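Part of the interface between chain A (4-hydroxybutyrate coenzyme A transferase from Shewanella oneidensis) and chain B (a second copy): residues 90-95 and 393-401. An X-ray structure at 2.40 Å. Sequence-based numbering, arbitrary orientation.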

ATOM      1  N   ALA A  90      18.074 -17.921  -9.458  1.00 46.43           N
ATOM      2  CA  ALA A  90      18.241 -16.803  -8.546  1.00 44.03           C
ATOM      3  C   ALA A  90      16.966 -16.657  -7.739  1.00 42.35           C
ATOM      4  O   ALA A  90      15.930 -17.242  -8.076  1.00 41.59           O
ATOM      5  CB  ALA A  90      18.529 -15.524  -9.327  1.00 45.15           C
ATOM      6  N   ASP A  91      17.048 -15.878  -6.669  1.00 40.04           N
ATOM      7  CA  ASP A  91      15.910 -15.665  -5.796  1.00 37.90           C
ATOM      8  C   ASP A  91      15.428 -14.231  -5.837  1.00 37.00           C
ATOM      9  O   ASP A  91      16.231 -13.306  -5.851  1.00 36.50           O
ATOM     10  CB  ASP A  91      16.280 -16.027  -4.371  1.00 38.61           C
ATOM     11  CG  ASP A  91      16.588 -17.483  -4.221  1.00 39.67           C
ATOM     12  OD1 ASP A  91      15.812 -18.279  -4.778  1.00 41.90           O
ATOM     13  OD2 ASP A  91      17.587 -17.836  -3.553  1.00 39.58           O
ATOM     14  N   TYR A  92      14.109 -14.059  -5.859  1.00 35.57           N
ATOM     15  CA  TYR A  92      13.496 -12.738  -5.864  1.00 34.23           C
ATOM     16  C   TYR A  92      12.748 -12.531  -4.557  1.00 34.58           C
ATOM     17  O   TYR A  92      11.844 -13.309  -4.216  1.00 34.26           O
ATOM     18  CB  TYR A  92      12.518 -12.592  -7.018  1.00 34.64           C
ATOM     19  CG  TYR A  92      11.620 -11.370  -6.917  1.00 35.24           C
ATOM     20  CD1 TYR A  92      10.236 -11.504  -6.830  1.00 36.24           C
ATOM     21  CD2 TYR A  92      12.151 -10.083  -6.947  1.00 36.38           C
ATOM     22  CE1 TYR A  92       9.405 -10.386  -6.786  1.00 37.44           C
ATOM     23  CE2 TYR A  92      11.331  -8.961  -6.902  1.00 36.16           C
ATOM     24  CZ  TYR A  92       9.962  -9.121  -6.829  1.00 37.71           C
ATOM     25  OH  TYR A  92       9.141  -8.013  -6.851  1.00 38.60           O
ATOM     26  N   VAL A  93      13.123 -11.473  -3.836  1.00 33.10           N
ATOM     27  CA  VAL A  93      12.502 -11.136  -2.563  1.00 31.39           C
ATOM     28  C   VAL A  93      11.686  -9.865  -2.690  1.00 30.50           C
ATOM     29  O   VAL A  93      12.228  -8.775  -2.717  1.00 32.48           O
ATOM     30  CB  VAL A  93      13.565 -10.949  -1.460  1.00 31.01           C
ATOM     31  CG1 VAL A  93      12.890 -10.600  -0.130  1.00 30.36           C
ATOM     32  CG2 VAL A  93      14.380 -12.229  -1.313  1.00 29.99           C
ATOM     33  N   PRO A  94      10.358  -9.990  -2.770  1.00 29.80           N
ATOM     34  CA  PRO A  94       9.544  -8.783  -2.897  1.00 29.56           C
ATOM     35  C   PRO A  94       9.602  -7.915  -1.628  1.00 29.17           C
ATOM     36  O   PRO A  94       9.373  -8.408  -0.525  1.00 28.71           O
ATOM     37  CB  PRO A  94       8.156  -9.346  -3.189  1.00 28.53           C
ATOM     38  CG  PRO A  94       8.144 -10.637  -2.435  1.00 27.15           C
ATOM     39  CD  PRO A  94       9.516 -11.199  -2.697  1.00 28.39           C
ATOM     40  N   ILE A  95       9.904  -6.628  -1.791  1.00 28.73           N
ATOM     41  CA  ILE A  95       9.998  -5.719  -0.641  1.00 28.68           C
ATOM     42  C   ILE A  95      10.033  -4.260  -1.058  1.00 29.14           C
ATOM     43  O   ILE A  95      10.699  -3.918  -2.032  1.00 28.02           O
ATOM     44  CB  ILE A  95      11.267  -5.994   0.179  1.00 25.84           C
ATOM     45  CG1 ILE A  95      11.359  -5.015   1.349  1.00 27.80           C
ATOM     46  CG2 ILE A  95      12.485  -5.807  -0.680  1.00 26.10           C
ATOM     47  CD1 ILE A  95      12.454  -5.349   2.307  1.00 23.66           C
TER
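Chain B, residues 393-401: KGRSLRERA

How do the two backbones meet? Chain A runs extended through Asp91(A) and Tyr92(A), which lie in a strand, and stays extended through Val93(A) to Ile95(A). Chain B approaches as a loop that becomes a helix at Leu397(B), with Ser396(B) at the N-cap position. The stretches run roughly antiparallel: from Gly394(B) to Arg398(B) the contacts move back from Val93(A) to Asp91(A). Gly394(B) has a positive phi of 74°, a conformation that favours glycine. The backbones come nearest where the CA of Val93(A) lies 4.3 Å from the CA of Ser396(B).

What ties the main chains together there? Leu397(B) N donates a weak hydrogen bond to Tyr92(A) O at 3.2 Å, setting the first turn of the helix against the end of the strand. Its single N-H is shared with water 1, also weakly and with N 3.2 Å from the water, which accepts weakly from Tyr92(A) N too. Ser396(B) CA adds a CA-H...O contact to Tyr92(A) O at 3.6 Å. Water 2 makes a second bridge, accepting from Gly394(B) N at 2.6 Å and donating weakly to Pro94(A) O.

Which apolar side chains fill the contact? Leu397(B) reaches two residues of chain A: its CD1 lies 3.9 Å from Tyr92(A) CD1, at the edge of the tyrosine ring, and its CD2 lies 3.8 Å from Pro94(A) CD. Val93(A) packs against the loop before the helix, with CG1 3.3 Å from Gly394(B) O and CG2 3.8 Å from Ser396(B) CB.

Where do the arginines settle? Arg398(B) forms a salt bridge with Asp91(A), NE to OD1 at 3.5 Å; the oxygen lies over a guanidinium face, so the attraction is between charges, with no N-H pointing at it. Over one face of the Arg400(B) guanidinium lies Pro94(A), CG to CZ at 3.6 Å, while Arg400(B) NH1 donates a weak hydrogen bond to Arg395(B) O at 3.3 Å, linking helix to loop.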

ATOM      1  N   LYS B 393       8.297 -12.022   5.792  1.00 30.90           N
ATOM      2  CA  LYS B 393       9.138 -10.826   5.841  1.00 31.52           C
ATOM      3  C   LYS B 393      10.551 -11.098   5.388  1.00 30.02           C
ATOM      4  O   LYS B 393      11.307 -11.830   6.046  1.00 28.94           O
ATOM      5  CB  LYS B 393       9.173 -10.270   7.263  1.00 33.68           C
ATOM      6  CG  LYS B 393       8.425  -8.977   7.417  1.00 38.78           C
ATOM      7  CD  LYS B 393       9.285  -7.810   6.989  1.00 42.38           C
ATOM      8  CE  LYS B 393      10.191  -7.386   8.124  1.00 43.52           C
ATOM      9  NZ  LYS B 393       9.380  -7.009   9.323  1.00 44.18           N
ATOM     10  N   GLY B 394      10.917 -10.494   4.267  1.00 29.20           N
ATOM     11  CA  GLY B 394      12.258 -10.681   3.748  1.00 30.09           C
ATOM     12  C   GLY B 394      12.492 -12.045   3.110  1.00 29.55           C
ATOM     13  O   GLY B 394      13.580 -12.305   2.617  1.00 29.57           O
ATOM     14  N   ARG B 395      11.487 -12.911   3.084  1.00 30.13           N
ATOM     15  CA  ARG B 395      11.688 -14.235   2.492  1.00 32.39           C
ATOM     16  C   ARG B 395      11.508 -14.251   0.978  1.00 31.62           C
ATOM     17  O   ARG B 395      10.669 -13.542   0.437  1.00 32.64           O
ATOM     18  CB  ARG B 395      10.747 -15.251   3.131  1.00 33.77           C
ATOM     19  CG  ARG B 395      10.665 -15.150   4.638  1.00 37.17           C
ATOM     20  CD  ARG B 395      11.987 -15.454   5.288  1.00 43.37           C
ATOM     21  NE  ARG B 395      12.138 -14.735   6.560  1.00 50.55           N
ATOM     22  CZ  ARG B 395      11.513 -15.047   7.694  1.00 51.20           C
ATOM     23  NH1 ARG B 395      11.721 -14.319   8.784  1.00 53.38           N
ATOM     24  NH2 ARG B 395      10.697 -16.093   7.742  1.00 53.50           N
ATOM     25  N   SER B 396      12.301 -15.056   0.286  1.00 31.64           N
ATOM     26  CA  SER B 396      12.179 -15.149  -1.176  1.00 31.29           C
ATOM     27  C   SER B 396      10.880 -15.839  -1.603  1.00 31.15           C
ATOM     28  O   SER B 396      10.096 -16.287  -0.769  1.00 28.66           O
ATOM     29  CB  SER B 396      13.365 -15.912  -1.742  1.00 29.80           C
ATOM     30  OG  SER B 396      13.588 -17.083  -0.985  1.00 31.61           O
ATOM     31  N   LEU B 397      10.646 -15.934  -2.903  1.00 32.56           N
ATOM     32  CA  LEU B 397       9.417 -16.581  -3.360  1.00 34.11           C
ATOM     33  C   LEU B 397       9.401 -18.058  -3.017  1.00 33.92           C
ATOM     34  O   LEU B 397       8.367 -18.580  -2.629  1.00 35.03           O
ATOM     35  CB  LEU B 397       9.202 -16.408  -4.865  1.00 33.20           C
ATOM     36  CG  LEU B 397       9.054 -14.980  -5.391  1.00 35.34           C
ATOM     37  CD1 LEU B 397       8.594 -15.029  -6.839  1.00 33.69           C
ATOM     38  CD2 LEU B 397       8.051 -14.194  -4.547  1.00 36.19           C
ATOM     39  N   ARG B 398      10.525 -18.743  -3.143  1.00 34.60           N
ATOM     40  CA  ARG B 398      10.505 -20.156  -2.809  1.00 36.90           C
ATOM     41  C   ARG B 398      10.380 -20.345  -1.301  1.00 37.00           C
ATOM     42  O   ARG B 398       9.764 -21.302  -0.843  1.00 37.22           O
ATOM     43  CB  ARG B 398      11.745 -20.868  -3.335  1.00 39.31           C
ATOM     44  CG  ARG B 398      13.036 -20.445  -2.685  1.00 44.79           C
ATOM     45  CD  ARG B 398      14.189 -21.307  -3.177  1.00 47.77           C
ATOM     46  NE  ARG B 398      15.456 -20.925  -2.558  1.00 50.84           N
ATOM     47  CZ  ARG B 398      16.618 -21.510  -2.824  1.00 53.68           C
ATOM     48  NH1 ARG B 398      16.660 -22.507  -3.702  1.00 55.34           N
ATOM     49  NH2 ARG B 398      17.728 -21.102  -2.209  1.00 52.25           N
ATOM     50  N   GLU B 399      10.949 -19.429  -0.524  1.00 37.22           N
ATOM     51  CA  GLU B 399      10.859 -19.526   0.934  1.00 35.79           C
ATOM     52  C   GLU B 399       9.420 -19.299   1.398  1.00 35.13           C
ATOM     53  O   GLU B 399       8.921 -20.010   2.276  1.00 35.77           O
ATOM     54  CB  GLU B 399      11.797 -18.511   1.587  1.00 35.68           C
ATOM     55  CG  GLU B 399      13.270 -18.838   1.371  1.00 37.54           C
ATOM     56  CD  GLU B 399      14.228 -17.810   1.979  1.00 38.24           C
ATOM     57  OE1 GLU B 399      15.437 -18.117   2.060  1.00 38.90           O
ATOM     58  OE2 GLU B 399      13.783 -16.706   2.369  1.00 37.33           O
ATOM     59  N   ARG B 400       8.757 -18.323   0.782  1.00 34.70           N
ATOM     60  CA  ARG B 400       7.383 -17.963   1.093  1.00 33.81           C
ATOM     61  C   ARG B 400       6.444 -19.114   0.755  1.00 33.73           C
ATOM     62  O   ARG B 400       5.621 -19.533   1.576  1.00 33.56           O
ATOM     63  CB  ARG B 400       6.988 -16.698   0.304  1.00 33.80           C
ATOM     64  CG  ARG B 400       7.805 -15.433   0.684  1.00 35.40           C
ATOM     65  CD  ARG B 400       7.780 -14.328  -0.399  1.00 34.88           C
ATOM     66  NE  ARG B 400       6.673 -13.385  -0.252  1.00 36.96           N
ATOM     67  CZ  ARG B 400       6.712 -12.275   0.478  1.00 36.97           C
ATOM     68  NH1 ARG B 400       7.813 -11.941   1.144  1.00 36.75           N
ATOM     69  NH2 ARG B 400       5.641 -11.496   0.543  1.00 36.51           N
ATOM     70  N   ALA B 401       6.570 -19.634  -0.459  1.00 33.12           N
ATOM     71  CA  ALA B 401       5.728 -20.735  -0.892  1.00 32.24           C
ATOM     72  C   ALA B 401       5.917 -21.948   0.013  1.00 32.91           C
ATOM     73  O   ALA B 401       4.960 -22.636   0.369  1.00 31.44           O
ATOM     74  CB  ALA B 401       6.051 -21.095  -2.324  1.00 31.03           C
TER
HETATM   75  O   HOH W   1      12.305 -16.834  -5.530  1.00  8.39           O
HETATM   76  O   HOH W   2       9.624  -8.628   2.928  1.00 31.59           O